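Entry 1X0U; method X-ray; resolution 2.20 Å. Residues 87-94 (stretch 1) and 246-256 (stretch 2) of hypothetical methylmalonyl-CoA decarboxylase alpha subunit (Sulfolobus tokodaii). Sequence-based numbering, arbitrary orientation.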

ATOM      1  N   LYS A  87     -12.111 -32.242  -3.374  1.00 16.85           N
ATOM      2  CA  LYS A  87     -10.979 -32.170  -4.280  1.00 18.76           C
ATOM      3  C   LYS A  87     -11.451 -32.568  -5.672  1.00 19.59           C
ATOM      4  O   LYS A  87     -12.233 -33.511  -5.822  1.00 19.78           O
ATOM      5  CB  LYS A  87      -9.876 -33.140  -3.832  1.00 22.19           C
ATOM      6  CG  LYS A  87      -8.593 -32.507  -3.290  1.00 23.85           C
ATOM      7  CD  LYS A  87      -8.826 -31.751  -2.005  1.00 27.44           C
ATOM      8  CE  LYS A  87      -7.514 -31.273  -1.384  1.00 30.53           C
ATOM      9  NZ  LYS A  87      -6.723 -32.373  -0.755  1.00 31.84           N
ATOM     10  N   VAL A  88     -11.010 -31.821  -6.679  1.00 18.04           N
ATOM     11  CA  VAL A  88     -11.319 -32.132  -8.067  1.00 17.56           C
ATOM     12  C   VAL A  88      -9.913 -32.206  -8.656  1.00 17.85           C
ATOM     13  O   VAL A  88      -9.255 -31.189  -8.808  1.00 19.14           O
ATOM     14  CB  VAL A  88     -12.114 -31.011  -8.791  1.00 16.49           C
ATOM     15  CG1 VAL A  88     -12.401 -31.439 -10.219  1.00 16.89           C
ATOM     16  CG2 VAL A  88     -13.418 -30.724  -8.073  1.00 14.97           C
ATOM     17  N   ASP A  89      -9.450 -33.415  -8.951  1.00 17.87           N
ATOM     18  CA  ASP A  89      -8.104 -33.626  -9.473  1.00 18.93           C
ATOM     19  C   ASP A  89      -7.049 -33.161  -8.471  1.00 18.44           C
ATOM     20  O   ASP A  89      -6.034 -32.583  -8.844  1.00 18.31           O
ATOM     21  CB  ASP A  89      -7.926 -32.904 -10.815  1.00 20.07           C
ATOM     22  CG  ASP A  89      -8.704 -33.575 -11.935  1.00 20.91           C
ATOM     23  OD1 ASP A  89      -8.507 -34.788 -12.140  1.00 24.09           O
ATOM     24  OD2 ASP A  89      -9.513 -32.900 -12.604  1.00 22.63           O
ATOM     25  N   GLY A  90      -7.302 -33.426  -7.193  1.00 19.63           N
ATOM     26  CA  GLY A  90      -6.365 -33.046  -6.146  1.00 17.90           C
ATOM     27  C   GLY A  90      -6.364 -31.577  -5.770  1.00 18.38           C
ATOM     28  O   GLY A  90      -5.596 -31.153  -4.912  1.00 16.70           O
ATOM     29  N   ARG A  91      -7.223 -30.791  -6.411  1.00 19.45           N
ATOM     30  CA  ARG A  91      -7.301 -29.363  -6.130  1.00 19.08           C
ATOM     31  C   ARG A  91      -8.601 -29.049  -5.405  1.00 18.88           C
ATOM     32  O   ARG A  91      -9.645 -29.616  -5.714  1.00 18.74           O
ATOM     33  CB  ARG A  91      -7.228 -28.570  -7.439  1.00 19.49           C
ATOM     34  CG  ARG A  91      -5.976 -28.864  -8.262  1.00 18.60           C
ATOM     35  CD  ARG A  91      -6.027 -28.176  -9.617  1.00 16.20           C
ATOM     36  NE  ARG A  91      -5.997 -26.722  -9.510  1.00 11.92           N
ATOM     37  CZ  ARG A  91      -6.333 -25.904 -10.503  1.00 13.54           C
ATOM     38  NH1 ARG A  91      -6.730 -26.409 -11.671  1.00 11.63           N
ATOM     39  NH2 ARG A  91      -6.240 -24.587 -10.347  1.00 10.64           N
ATOM     40  N   THR A  92      -8.536 -28.133  -4.449  1.00 17.83           N
ATOM     41  CA  THR A  92      -9.715 -27.772  -3.676  1.00 18.20           C
ATOM     42  C   THR A  92     -10.707 -26.854  -4.390  1.00 18.15           C
ATOM     43  O   THR A  92     -10.349 -25.774  -4.863  1.00 16.88           O
ATOM     44  CB  THR A  92      -9.323 -27.093  -2.353  1.00 18.39           C
ATOM     45  OG1 THR A  92      -8.444 -27.953  -1.615  1.00 21.34           O
ATOM     46  CG2 THR A  92     -10.560 -26.810  -1.519  1.00 20.08           C
ATOM     47  N   VAL A  93     -11.956 -27.295  -4.480  1.00 16.19           N
ATOM     48  CA  VAL A  93     -12.984 -26.464  -5.081  1.00 17.09           C
ATOM     49  C   VAL A  93     -14.257 -26.605  -4.257  1.00 15.10           C
ATOM     50  O   VAL A  93     -14.494 -27.624  -3.618  1.00 13.43           O
ATOM     51  CB  VAL A  93     -13.262 -26.815  -6.590  1.00 17.10           C
ATOM     52  CG1 VAL A  93     -12.213 -27.782  -7.121  1.00 15.78           C
ATOM     53  CG2 VAL A  93     -14.671 -27.333  -6.773  1.00 13.53           C
ATOM     54  N   PHE A  94     -15.054 -25.550  -4.255  1.00 14.87           N
ATOM     55  CA  PHE A  94     -16.310 -25.538  -3.537  1.00 12.42           C
ATOM     56  C   PHE A  94     -17.440 -25.765  -4.524  1.00 12.36           C
ATOM     57  O   PHE A  94     -17.294 -25.539  -5.726  1.00  8.76           O
ATOM     58  CB  PHE A  94     -16.513 -24.199  -2.819  1.00 14.19           C
ATOM     59  CG  PHE A  94     -15.933 -24.159  -1.429  1.00 15.77           C
ATOM     60  CD1 PHE A  94     -14.575 -23.946  -1.229  1.00 16.65           C
ATOM     61  CD2 PHE A  94     -16.753 -24.356  -0.321  1.00 14.17           C
ATOM     62  CE1 PHE A  94     -14.044 -23.927   0.058  1.00 17.54           C
ATOM     63  CE2 PHE A  94     -16.237 -24.339   0.963  1.00 15.58           C
ATOM     64  CZ  PHE A  94     -14.887 -24.126   1.158  1.00 16.42           C
TER
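Stretch 2 (246-256) TKRLLSYLPSN

Stretch 2 meets stretch 1 as a helical segment, with the loop that follows, laid beside a β-hairpin, and the contact combines a small aliphatic patch with an arginine that reaches two backbone carbonyl groups of stretch 2.

Stretch 1 is the tip of the hairpin. Strand 87-88 enters a type I' turn from V88 to R91, and strand 91-94 leaves it; V88 N donates to R91 O at 2.8 Å, and R91 N returns a bond to V88 O at 3.2 Å. Both turn residues, D89 and G90, have positive phi, a region glycine enters easily. Stretch 2 begins as helix, held by bonds such as L250 N to T246 O (2.8 Å), and then runs on as loop, extended at L253 and P254 and turning at S255, where phi/psi are -76°/-25°. The N-to-C directions of strand 91-94 and the helix differ by 119°, and their axes come no closer than 11.3 Å, so side chains must bridge the gap. Contact begins near K247, whose CA lies 7.0 Å from V88 CA, and extends to S255, whose CA lies 7.9 Å from V93 CA.

The apolar part centres on L250, which points toward the hairpin. L250 CD1 lies 4.0 Å from V88 CG1 and 4.3 Å from V93 CG1, so one leucine methyl serves two valines. Beta-branched valine suits a strand, and here both valines direct their CA-to-CB bonds toward stretch 2. V88 CG1 also packs at 3.9 Å against K247 CG, part of the aliphatic stem of an extended lysine. At the turn, water 1 joins D89 OD2 (2.6 Å) to K247 O (2.7 Å), donating to both.

R91 supplies the direct polar link and has the largest area covered by the other stretch. Its long side chain carries the guanidinium to the carbonyls of L250 and L253, which meet its edge, near its plane, the direction in which its N-H groups point. R91 NH2 donates to L253 O at 2.8 Å, and R91 NH1 donates to L253 O at 3.2 Å; a weak bond runs from R91 NH1 to L250 O at 3.1 Å. L250 O also accepts from L253 N at 2.9 Å, so the arginine joins a bond already made within stretch 2.

Beyond it, S255 points toward the strand and places its OG 3.3 Å from R91 NH2. Its hydroxyl, which can both donate and accept, also meets two bridging waters: water 2 lies 2.7 Å from S255 OG and accepts from R91 NE at 2.8 Å, while water 3, also 2.7 Å from S255 OG, donates to T92 O at 2.9 Å.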

ATOM      1  N   THR A 246     -16.687 -29.771 -16.775  1.00 14.21           N
ATOM      2  CA  THR A 246     -16.277 -28.848 -15.719  1.00 15.34           C
ATOM      3  C   THR A 246     -14.878 -29.209 -15.222  1.00 14.15           C
ATOM      4  O   THR A 246     -14.060 -28.319 -14.965  1.00 13.09           O
ATOM      5  CB  THR A 246     -17.237 -28.834 -14.504  1.00 15.48           C
ATOM      6  OG1 THR A 246     -17.088 -30.052 -13.770  1.00 24.53           O
ATOM      7  CG2 THR A 246     -18.677 -28.674 -14.944  1.00  9.63           C
ATOM      8  N   LYS A 247     -14.597 -30.501 -15.089  1.00 13.35           N
ATOM      9  CA  LYS A 247     -13.266 -30.934 -14.652  1.00 16.17           C
ATOM     10  C   LYS A 247     -12.216 -30.474 -15.653  1.00 15.44           C
ATOM     11  O   LYS A 247     -11.120 -30.069 -15.282  1.00 15.71           O
ATOM     12  CB  LYS A 247     -13.171 -32.454 -14.554  1.00 16.59           C
ATOM     13  CG  LYS A 247     -13.903 -33.100 -13.408  1.00 19.69           C
ATOM     14  CD  LYS A 247     -13.639 -34.597 -13.468  1.00 23.40           C
ATOM     15  CE  LYS A 247     -14.281 -35.339 -12.324  1.00 27.93           C
ATOM     16  NZ  LYS A 247     -13.858 -36.770 -12.336  1.00 31.30           N
ATOM     17  N   ARG A 248     -12.556 -30.551 -16.935  1.00 17.68           N
ATOM     18  CA  ARG A 248     -11.625 -30.151 -17.982  1.00 18.05           C
ATOM     19  C   ARG A 248     -11.444 -28.635 -17.975  1.00 17.39           C
ATOM     20  O   ARG A 248     -10.328 -28.130 -18.147  1.00 15.14           O
ATOM     21  CB  ARG A 248     -12.129 -30.618 -19.347  1.00 19.92           C
ATOM     22  CG  ARG A 248     -11.082 -30.476 -20.438  1.00 26.01           C
ATOM     23  CD  ARG A 248     -11.634 -30.762 -21.823  1.00 28.67           C
ATOM     24  NE  ARG A 248     -10.652 -30.404 -22.844  1.00 32.56           N
ATOM     25  CZ  ARG A 248     -10.932 -30.267 -24.135  1.00 33.73           C
ATOM     26  NH1 ARG A 248     -12.170 -30.460 -24.570  1.00 32.56           N
ATOM     27  NH2 ARG A 248      -9.974 -29.930 -24.987  1.00 35.43           N
ATOM     28  N   LEU A 249     -12.540 -27.911 -17.769  1.00 15.08           N
ATOM     29  CA  LEU A 249     -12.486 -26.460 -17.724  1.00 14.86           C
ATOM     30  C   LEU A 249     -11.597 -26.040 -16.559  1.00 15.74           C
ATOM     31  O   LEU A 249     -10.687 -25.234 -16.722  1.00 17.85           O
ATOM     32  CB  LEU A 249     -13.893 -25.884 -17.541  1.00 13.89           C
ATOM     33  CG  LEU A 249     -13.985 -24.360 -17.486  1.00 15.28           C
ATOM     34  CD1 LEU A 249     -13.332 -23.774 -18.748  1.00 14.40           C
ATOM     35  CD2 LEU A 249     -15.455 -23.931 -17.374  1.00 12.74           C
ATOM     36  N   LEU A 250     -11.854 -26.596 -15.379  1.00 17.21           N
ATOM     37  CA  LEU A 250     -11.057 -26.262 -14.198  1.00 16.40           C
ATOM     38  C   LEU A 250      -9.570 -26.521 -14.417  1.00 15.86           C
ATOM     39  O   LEU A 250      -8.725 -25.763 -13.921  1.00 15.04           O
ATOM     40  CB  LEU A 250     -11.530 -27.066 -12.985  1.00 14.03           C
ATOM     41  CG  LEU A 250     -12.838 -26.645 -12.313  1.00 15.98           C
ATOM     42  CD1 LEU A 250     -13.264 -27.737 -11.340  1.00 13.76           C
ATOM     43  CD2 LEU A 250     -12.656 -25.307 -11.589  1.00 14.93           C
ATOM     44  N   SER A 251      -9.249 -27.587 -15.150  1.00 13.85           N
ATOM     45  CA  SER A 251      -7.851 -27.927 -15.411  1.00 13.36           C
ATOM     46  C   SER A 251      -7.111 -26.795 -16.114  1.00 13.01           C
ATOM     47  O   SER A 251      -5.896 -26.711 -16.025  1.00 14.05           O
ATOM     48  CB  SER A 251      -7.741 -29.210 -16.253  1.00 13.09           C
ATOM     49  OG  SER A 251      -8.173 -29.007 -17.594  1.00 14.57           O
ATOM     50  N   TYR A 252      -7.837 -25.920 -16.805  1.00 13.17           N
ATOM     51  CA  TYR A 252      -7.196 -24.810 -17.509  1.00 14.67           C
ATOM     52  C   TYR A 252      -7.098 -23.536 -16.663  1.00 15.44           C
ATOM     53  O   TYR A 252      -6.371 -22.595 -17.015  1.00 14.90           O
ATOM     54  CB  TYR A 252      -7.968 -24.467 -18.793  1.00 15.37           C
ATOM     55  CG  TYR A 252      -7.795 -25.447 -19.937  1.00 16.83           C
ATOM     56  CD1 TYR A 252      -6.585 -25.540 -20.631  1.00 17.42           C
ATOM     57  CD2 TYR A 252      -8.846 -26.268 -20.334  1.00 16.46           C
ATOM     58  CE1 TYR A 252      -6.431 -26.424 -21.690  1.00 18.14           C
ATOM     59  CE2 TYR A 252      -8.701 -27.158 -21.392  1.00 18.49           C
ATOM     60  CZ  TYR A 252      -7.497 -27.232 -22.062  1.00 18.32           C
ATOM     61  OH  TYR A 252      -7.364 -28.128 -23.087  1.00 21.46           O
ATOM     62  N   LEU A 253      -7.816 -23.506 -15.547  1.00 13.93           N
ATOM     63  CA  LEU A 253      -7.836 -22.309 -14.711  1.00 13.17           C
ATOM     64  C   LEU A 253      -7.066 -22.382 -13.398  1.00 12.26           C
ATOM     65  O   LEU A 253      -6.844 -23.462 -12.848  1.00 11.31           O
ATOM     66  CB  LEU A 253      -9.301 -21.935 -14.416  1.00 12.72           C
ATOM     67  CG  LEU A 253     -10.264 -22.103 -15.601  1.00 14.22           C
ATOM     68  CD1 LEU A 253     -11.687 -21.770 -15.182  1.00 14.70           C
ATOM     69  CD2 LEU A 253      -9.827 -21.203 -16.741  1.00 16.36           C
ATOM     70  N   PRO A 254      -6.611 -21.216 -12.893  1.00 12.22           N
ATOM     71  CA  PRO A 254      -5.877 -21.166 -11.627  1.00 11.86           C
ATOM     72  C   PRO A 254      -6.974 -21.302 -10.582  1.00 12.30           C
ATOM     73  O   PRO A 254      -8.152 -21.214 -10.928  1.00 12.88           O
ATOM     74  CB  PRO A 254      -5.288 -19.765 -11.633  1.00 11.37           C
ATOM     75  CG  PRO A 254      -6.368 -18.982 -12.307  1.00 10.03           C
ATOM     76  CD  PRO A 254      -6.686 -19.873 -13.494  1.00 10.63           C
ATOM     77  N   SER A 255      -6.608 -21.497  -9.320  1.00 12.68           N
ATOM     78  CA  SER A 255      -7.615 -21.646  -8.273  1.00 13.40           C
ATOM     79  C   SER A 255      -8.217 -20.292  -7.933  1.00 13.34           C
ATOM     80  O   SER A 255      -9.340 -20.198  -7.437  1.00 13.77           O
ATOM     81  CB  SER A 255      -6.991 -22.259  -7.013  1.00 13.49           C
ATOM     82  OG  SER A 255      -6.556 -23.589  -7.243  1.00 12.59           O
ATOM     83  N   ASN A 256      -7.451 -19.241  -8.198  1.00 14.65           N
ATOM     84  CA  ASN A 256      -7.885 -17.880  -7.908  1.00 14.45           C
ATOM     85  C   ASN A 256      -6.998 -16.923  -8.690  1.00 13.36           C
ATOM     86  O   ASN A 256      -6.012 -17.345  -9.302  1.00 11.96           O
ATOM     87  CB  ASN A 256      -7.769 -17.621  -6.405  1.00 14.10           C
ATOM     88  CG  ASN A 256      -6.380 -17.912  -5.881  1.00 13.88           C
ATOM     89  OD1 ASN A 256      -5.427 -17.183  -6.174  1.00 17.80           O
ATOM     90  ND2 ASN A 256      -6.248 -18.987  -5.120  1.00 12.16           N
TER
HETATM   91  O   HOH W   1      -9.695 -30.302 -12.948  1.00 15.73           O
HETATM   92  O   HOH W   2      -4.685 -25.568  -7.328  1.00 27.86           O
HETATM   93  O   HOH W   3      -8.471 -25.509  -7.032  1.00 15.84           O